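Local atomic coordinates of ethanolamine kinase Pv091845 (Plasmodium vivax, PDB entry 2QG7), a protein that probably phosphorylates ethanolamine with ATP, the first of three steps from ethanolamine to phosphatidylethanolamine. Residues Y88-Y93 with I138-P143; F374-D379 with G442-T447. All coordinates share one frame; numbering follows the deposited sequence.

Overall arrangement
Contact 1 comes first along the chain and closes before contact 2 opens. It lays helix 84-98, which precedes the first strand, against strand 136-141, the middle strand of the five-stranded antiparallel sheet of the N-terminal lobe. Contact 2 belongs to the largely helical C-terminal part, where the loop after helix 360-369 meets helix 438-448. The two share no helix, strand or sheet; the centres of contact 1 and contact 2 lie about 32 Å apart, and the nearest atoms of contact 1 and contact 2 about 13 Å apart. They thus sample the two halves of a kinase-like fold: one packs a helix on the sheet, the other joins a loop to a late helix that reaches the second subunit.

Contact 1 (Y88-Y93 with I138-P143); sequences YIYCKY and IRLYGP
Ile138 and Leu140 of strand 136-141 reach across to Cys91 and Tyr90 of helix 84-98 in a small, buried contact made through apolar side-chain groups. Both strand side chains leave the same side of the sheet, two residues apart, and each finds one partner on the helix. The chain of Ile138 is extended beyond CB (chi2 176°), which carries its terminal methyl out to the helix. There Ile138 CD1 lies 3.8 Å from Cys91 CB, with SG about as close. The same CD1 also touches the backbone, at 3.8 Å from Cys91 O, the one polar atom it meets on the helix. One methyl therefore rests against both the side chain and the carbonyl of a single helical residue. The two backbones come nearest at this pair, with Cys91 CA and Ile138 CA 7.5 Å apart.

Leu140 uses a single branch: CD2 meets Tyr90 CE2 at 4.2 Å, at the rim of the ring and near its plane, so that the methyl abuts an edge and covers neither face. Tyr90 has CG opposite its own backbone N (chi1 -164°), a setting that swings the phenol off the flank of the helix and brings its CE2 edge to the leucine. The hydroxyl is held beyond this edge by Leu73 O and Asn176 OD1, which should restrain the ring's swing and so keep CE2 at the leucine, while Phe81 packs against the same ring. Val127 touches Ile138, Ile125 touches Leu140 and Phe113 touches Cys91, extending the apolar layer to the adjoining strand 122-128 and to 112-116 beyond it. The arrangement is that of a helix packed on one face of an antiparallel sheet, here in the N-terminal lobe of the kinase-like fold of choline/ethanolamine kinases.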
loop_
_atom_site.group_PDB
_atom_site.type_symbol
_atom_site.label_atom_id
_atom_site.label_comp_id
_atom_site.label_asym_id
_atom_site.label_seq_id
_atom_site.Cartn_x
_atom_site.Cartn_y
_atom_site.Cartn_z
ATOM N N TYR D 88 21.064 1.586 27.303
ATOM C CA TYR D 88 21.813 2.626 27.989
ATOM C C TYR D 88 23.011 2.102 28.757
ATOM O O TYR D 88 24.022 2.800 28.865
ATOM C CB TYR D 88 20.903 3.439 28.923
ATOM C CG TYR D 88 19.760 4.162 28.249
ATOM C CD1 TYR D 88 18.622 4.520 28.961
ATOM C CD2 TYR D 88 19.811 4.508 26.896
ATOM C CE1 TYR D 88 17.553 5.208 28.335
ATOM C CE2 TYR D 88 18.747 5.187 26.260
ATOM C CZ TYR D 88 17.633 5.528 26.989
ATOM O OH TYR D 88 16.600 6.180 26.359
ATOM N N ILE D 89 22.897 0.899 29.323
ATOM C CA ILE D 89 24.043 0.255 29.989
ATOM C C ILE D 89 25.111 -0.111 28.938
ATOM O O ILE D 89 26.316 0.105 29.155
ATOM C CB ILE D 89 23.615 -1.015 30.774
ATOM C CG1 ILE D 89 22.672 -0.660 31.927
ATOM C CG2 ILE D 89 24.827 -1.797 31.284
ATOM C CD1 ILE D 89 21.814 -1.830 32.419
ATOM N N TYR D 90 24.657 -0.656 27.800
ATOM C CA TYR D 90 25.545 -0.957 26.674
ATOM C C TYR D 90 26.247 0.317 26.206
ATOM O O TYR D 90 27.444 0.315 25.907
ATOM C CB TYR D 90 24.790 -1.643 25.508
ATOM C CG TYR D 90 25.742 -2.306 24.495
ATOM C CD1 TYR D 90 26.339 -3.547 24.771
ATOM C CD2 TYR D 90 26.076 -1.670 23.285
ATOM C CE1 TYR D 90 27.225 -4.147 23.878
ATOM C CE2 TYR D 90 26.950 -2.267 22.380
ATOM C CZ TYR D 90 27.522 -3.504 22.679
ATOM O OH TYR D 90 28.392 -4.093 21.780
ATOM N N CYS D 91 25.478 1.402 26.189
ATOM C CA CYS D 91 25.967 2.736 25.851
ATOM C C CYS D 91 26.981 3.310 26.820
ATOM O O CYS D 91 27.892 4.022 26.398
ATOM C CB CYS D 91 24.800 3.697 25.673
ATOM S SG CYS D 91 23.953 3.375 24.129
ATOM N N LYS D 92 26.818 3.021 28.108
ATOM C CA LYS D 92 27.798 3.413 29.121
ATOM C C LYS D 92 29.143 2.765 28.867
ATOM O O LYS D 92 30.172 3.363 29.155
ATOM C CB LYS D 92 27.346 2.986 30.519
ATOM C CG LYS D 92 26.397 3.934 31.216
ATOM C CD LYS D 92 25.852 3.292 32.489
ATOM C CE LYS D 92 26.848 3.402 33.631
ATOM N NZ LYS D 92 26.236 2.922 34.916
ATOM N N TYR D 93 29.125 1.518 28.391
ATOM C CA TYR D 93 30.346 0.761 28.100
ATOM C C TYR D 93 31.006 1.210 26.797
ATOM O O TYR D 93 32.239 1.155 26.669
ATOM C CB TYR D 93 30.070 -0.745 28.024
ATOM C CG TYR D 93 29.455 -1.361 29.254
ATOM C CD1 TYR D 93 29.666 -0.810 30.527
ATOM C CD2 TYR D 93 28.689 -2.523 29.152
ATOM C CE1 TYR D 93 29.097 -1.379 31.666
ATOM C CE2 TYR D 93 28.106 -3.107 30.286
ATOM C CZ TYR D 93 28.317 -2.526 31.539
ATOM O OH TYR D 93 27.765 -3.105 32.659
ATOM N N ILE D 138 25.712 8.028 19.700
ATOM C CA ILE D 138 26.093 6.653 19.463
ATOM C C ILE D 138 25.184 6.074 18.394
ATOM O O ILE D 138 23.956 6.179 18.476
ATOM C CB ILE D 138 26.071 5.780 20.739
ATOM C CG1 ILE D 138 27.004 6.358 21.803
ATOM C CG2 ILE D 138 26.476 4.342 20.413
ATOM C CD1 ILE D 138 26.955 5.614 23.124
ATOM N N ARG D 139 25.815 5.480 17.385
ATOM C CA ARG D 139 25.096 4.827 16.326
ATOM C C ARG D 139 25.431 3.348 16.359
ATOM O O ARG D 139 26.598 2.945 16.240
ATOM C CB ARG D 139 25.454 5.448 14.971
ATOM C CG ARG D 139 24.591 4.971 13.820
ATOM C CD ARG D 139 25.168 5.408 12.495
ATOM N NE ARG D 139 25.097 6.857 12.308
ATOM C CZ ARG D 139 24.014 7.526 11.903
ATOM N NH1 ARG D 139 24.078 8.848 11.773
ATOM N NH2 ARG D 139 22.864 6.896 11.630
ATOM N N LEU D 140 24.386 2.548 16.540
ATOM C CA LEU D 140 24.506 1.101 16.619
ATOM C C LEU D 140 23.842 0.515 15.394
ATOM O O LEU D 140 22.666 0.783 15.120
ATOM C CB LEU D 140 23.857 0.576 17.908
ATOM C CG LEU D 140 24.452 1.047 19.246
ATOM C CD1 LEU D 140 23.599 0.567 20.382
ATOM C CD2 LEU D 140 25.870 0.527 19.448
ATOM N N TYR D 141 24.610 -0.269 14.645
ATOM C CA TYR D 141 24.131 -0.854 13.392
ATOM C C TYR D 141 23.167 -2.020 13.629
ATOM O O TYR D 141 23.273 -2.717 14.648
ATOM C CB TYR D 141 25.305 -1.326 12.517
ATOM C CG TYR D 141 26.483 -0.369 12.383
ATOM C CD1 TYR D 141 26.289 1.024 12.313
ATOM C CD2 TYR D 141 27.797 -0.871 12.286
ATOM C CE1 TYR D 141 27.364 1.883 12.184
ATOM C CE2 TYR D 141 28.882 -0.017 12.149
ATOM C CZ TYR D 141 28.655 1.364 12.094
ATOM O OH TYR D 141 29.724 2.224 11.957
ATOM N N GLY D 142 22.236 -2.225 12.682
ATOM C CA GLY D 142 21.359 -3.410 12.700
ATOM C C GLY D 142 22.050 -4.702 12.243
ATOM O O GLY D 142 23.284 -4.751 12.111
ATOM N N PRO D 143 21.266 -5.781 12.028
ATOM C CA PRO D 143 21.785 -7.046 11.447
ATOM C C PRO D 143 21.824 -7.024 9.899
ATOM O O PRO D 143 21.806 -8.075 9.247
ATOM C CB PRO D 143 20.782 -8.106 11.950
ATOM C CG PRO D 143 19.728 -7.326 12.776
ATOM C CD PRO D 143 19.837 -5.889 12.368
#

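Contact 2 (F374-D379 with G442-T447); sequences FNCDWD and GMTRLT
The loop that follows helix 360-369 in the helical lobe of this kinase-like fold rests here on helix 438-448, through Cys376 and Trp378, the latter at the start of a short 3-10 segment, and two helical residues. Cys376 stands against Thr444: the methyl CG2 of the threonine lies 3.9 Å from Cys376 CB and equally close to SG. Thr444 directs CG2 to the loop because its OG1 occupies the position beside the backbone N (chi1 -51°), where the hydroxyl is bonded to Asn440 O one turn back.

Cys376 SG also approaches Arg445 CD, at 4.0 Å. Arg445 is bent at both chi2 and chi3, a folded course that brings CD and NE to the benzo end of Trp378. Arg445 NE is 3.6 Å from Trp378 CH2, at the edge and near the plane of the indole, so this is not a cation-pi stack; the guanidinium is turned 59° from the ring. NE is bonded to ND1 of His418, on helix 413-430, whose ring also meets the indole edge-to-face, and NH2 to Tyr441 OH, two bonds that should hold the guanidinium in place.

The pyrrole end of the indole is tied by water. Trp378 NE1 donates to a water at 2.8 Å, which in turn donates to Thr444 O, likewise at 2.8 Å, linking the loop to the helix backbone.

Phe454 of helix 452-455 likewise meets the Trp378 ring edge-to-face, Asn369 of helix 360-369 touches both Trp378 and Arg445, and Thr444 packs on Asn440 of the second subunit, so helix 438-448 also contributes to the contact between subunits.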
loop_
_atom_site.group_PDB
_atom_site.type_symbol
_atom_site.label_atom_id
_atom_site.label_comp_id
_atom_site.label_asym_id
_atom_site.label_seq_id
_atom_site.Cartn_x
_atom_site.Cartn_y
_atom_site.Cartn_z
ATOM N N PHE D 374 7.127 7.382 2.923
ATOM C CA PHE D 374 7.032 5.906 3.014
ATOM C C PHE D 374 5.629 5.405 2.678
ATOM O O PHE D 374 5.443 4.253 2.382
ATOM C CB PHE D 374 7.452 5.422 4.406
ATOM C CG PHE D 374 8.948 5.398 4.608
ATOM C CD1 PHE D 374 9.748 4.564 3.833
ATOM C CD2 PHE D 374 9.548 6.211 5.567
ATOM C CE1 PHE D 374 11.125 4.512 4.031
ATOM C CE2 PHE D 374 10.930 6.185 5.753
ATOM C CZ PHE D 374 11.715 5.324 4.989
ATOM N N ASN D 375 4.652 6.295 2.720
ATOM C CA ASN D 375 3.280 5.969 2.395
ATOM C C ASN D 375 3.043 5.900 0.901
ATOM O O ASN D 375 1.995 5.448 0.450
ATOM C CB ASN D 375 2.333 6.995 3.054
ATOM C CG ASN D 375 0.892 6.514 3.090
ATOM O OD1 ASN D 375 -0.013 7.091 2.431
ATOM N ND2 ASN D 375 0.666 5.413 3.807
ATOM N N CYS D 376 4.007 6.372 0.133
ATOM C CA CYS D 376 4.007 6.304 -1.339
ATOM C C CYS D 376 2.826 7.010 -2.009
ATOM O O CYS D 376 2.221 6.528 -2.962
ATOM C CB CYS D 376 4.164 4.861 -1.777
ATOM S SG CYS D 376 5.652 4.045 -1.255
ATOM N N ASP D 377 2.479 8.182 -1.494
ATOM C CA ASP D 377 1.462 9.012 -2.128
ATOM C C ASP D 377 2.029 9.694 -3.375
ATOM O O ASP D 377 2.507 10.798 -3.284
ATOM C CB ASP D 377 0.937 10.030 -1.141
ATOM C CG ASP D 377 0.243 9.376 0.049
ATOM O OD1 ASP D 377 -0.667 8.536 -0.195
ATOM O OD2 ASP D 377 0.583 9.685 1.223
ATOM N N TRP D 378 1.981 9.017 -4.524
ATOM C CA TRP D 378 2.751 9.400 -5.711
ATOM C C TRP D 378 2.348 10.716 -6.349
ATOM O O TRP D 378 3.104 11.293 -7.132
ATOM C CB TRP D 378 2.731 8.309 -6.755
ATOM C CG TRP D 378 3.349 7.023 -6.320
ATOM C CD1 TRP D 378 2.809 5.780 -6.455
ATOM C CD2 TRP D 378 4.640 6.834 -5.700
ATOM N NE1 TRP D 378 3.680 4.821 -5.967
ATOM C CE2 TRP D 378 4.799 5.442 -5.484
ATOM C CE3 TRP D 378 5.669 7.700 -5.305
ATOM C CZ2 TRP D 378 5.936 4.905 -4.893
ATOM C CZ3 TRP D 378 6.777 7.166 -4.719
ATOM C CH2 TRP D 378 6.908 5.781 -4.510
ATOM N N ASP D 379 1.169 11.202 -5.993
ATOM C CA ASP D 379 0.683 12.491 -6.485
ATOM C C ASP D 379 1.406 13.691 -5.819
ATOM O O ASP D 379 1.243 14.848 -6.228
ATOM C CB ASP D 379 -0.844 12.582 -6.294
ATOM C CG ASP D 379 -1.282 12.325 -4.835
ATOM O OD1 ASP D 379 -0.812 11.323 -4.184
ATOM O OD2 ASP D 379 -2.128 13.113 -4.339
ATOM N N GLY D 442 8.342 -2.788 -0.372
ATOM C CA GLY D 442 9.109 -3.286 -1.533
ATOM C C GLY D 442 8.279 -3.490 -2.782
ATOM O O GLY D 442 8.687 -3.127 -3.898
ATOM N N MET D 443 7.086 -4.053 -2.595
ATOM C CA MET D 443 6.150 -4.380 -3.668
ATOM C C MET D 443 5.486 -3.149 -4.202
ATOM O O MET D 443 5.227 -3.079 -5.375
ATOM C CB MET D 443 5.072 -5.384 -3.183
ATOM C CG MET D 443 5.606 -6.770 -2.897
ATOM S SD MET D 443 6.421 -7.498 -4.364
ATOM C CE MET D 443 5.035 -7.679 -5.508
ATOM N N THR D 444 5.187 -2.197 -3.330
ATOM C CA THR D 444 4.670 -0.906 -3.722
ATOM C C THR D 444 5.664 -0.107 -4.587
ATOM O O THR D 444 5.234 0.500 -5.582
ATOM C CB THR D 444 4.263 -0.051 -2.493
ATOM O OG1 THR D 444 3.411 -0.822 -1.633
ATOM C CG2 THR D 444 3.537 1.222 -2.919
ATOM N N ARG D 445 6.959 -0.113 -4.218
ATOM C CA ARG D 445 8.006 0.523 -5.043
ATOM C C ARG D 445 8.132 -0.156 -6.406
ATOM O O ARG D 445 8.220 0.529 -7.400
ATOM C CB ARG D 445 9.399 0.568 -4.370
ATOM C CG ARG D 445 9.499 1.326 -3.085
ATOM C CD ARG D 445 8.957 2.738 -3.176
ATOM N NE ARG D 445 9.695 3.540 -4.173
ATOM C CZ ARG D 445 10.802 4.242 -3.917
ATOM N NH1 ARG D 445 11.350 4.921 -4.895
ATOM N NH2 ARG D 445 11.360 4.283 -2.693
ATOM N N LEU D 446 8.173 -1.489 -6.432
ATOM C CA LEU D 446 8.228 -2.253 -7.672
ATOM C C LEU D 446 7.017 -2.052 -8.551
ATOM O O LEU D 446 7.167 -2.071 -9.761
ATOM C CB LEU D 446 8.396 -3.741 -7.412
ATOM C CG LEU D 446 9.808 -4.199 -7.001
ATOM C CD1 LEU D 446 9.876 -5.735 -6.888
ATOM C CD2 LEU D 446 10.943 -3.681 -7.937
ATOM N N THR D 447 5.829 -1.873 -7.950
ATOM C CA THR D 447 4.592 -1.552 -8.656
ATOM C C THR D 447 4.738 -0.171 -9.321
ATOM O O THR D 447 4.324 0.017 -10.471
ATOM C CB THR D 447 3.345 -1.570 -7.685
ATOM O OG1 THR D 447 3.193 -2.866 -7.094
ATOM C CG2 THR D 447 2.061 -1.255 -8.386
HETATM O O HOH W 1 3.018 2.074 -6.162
#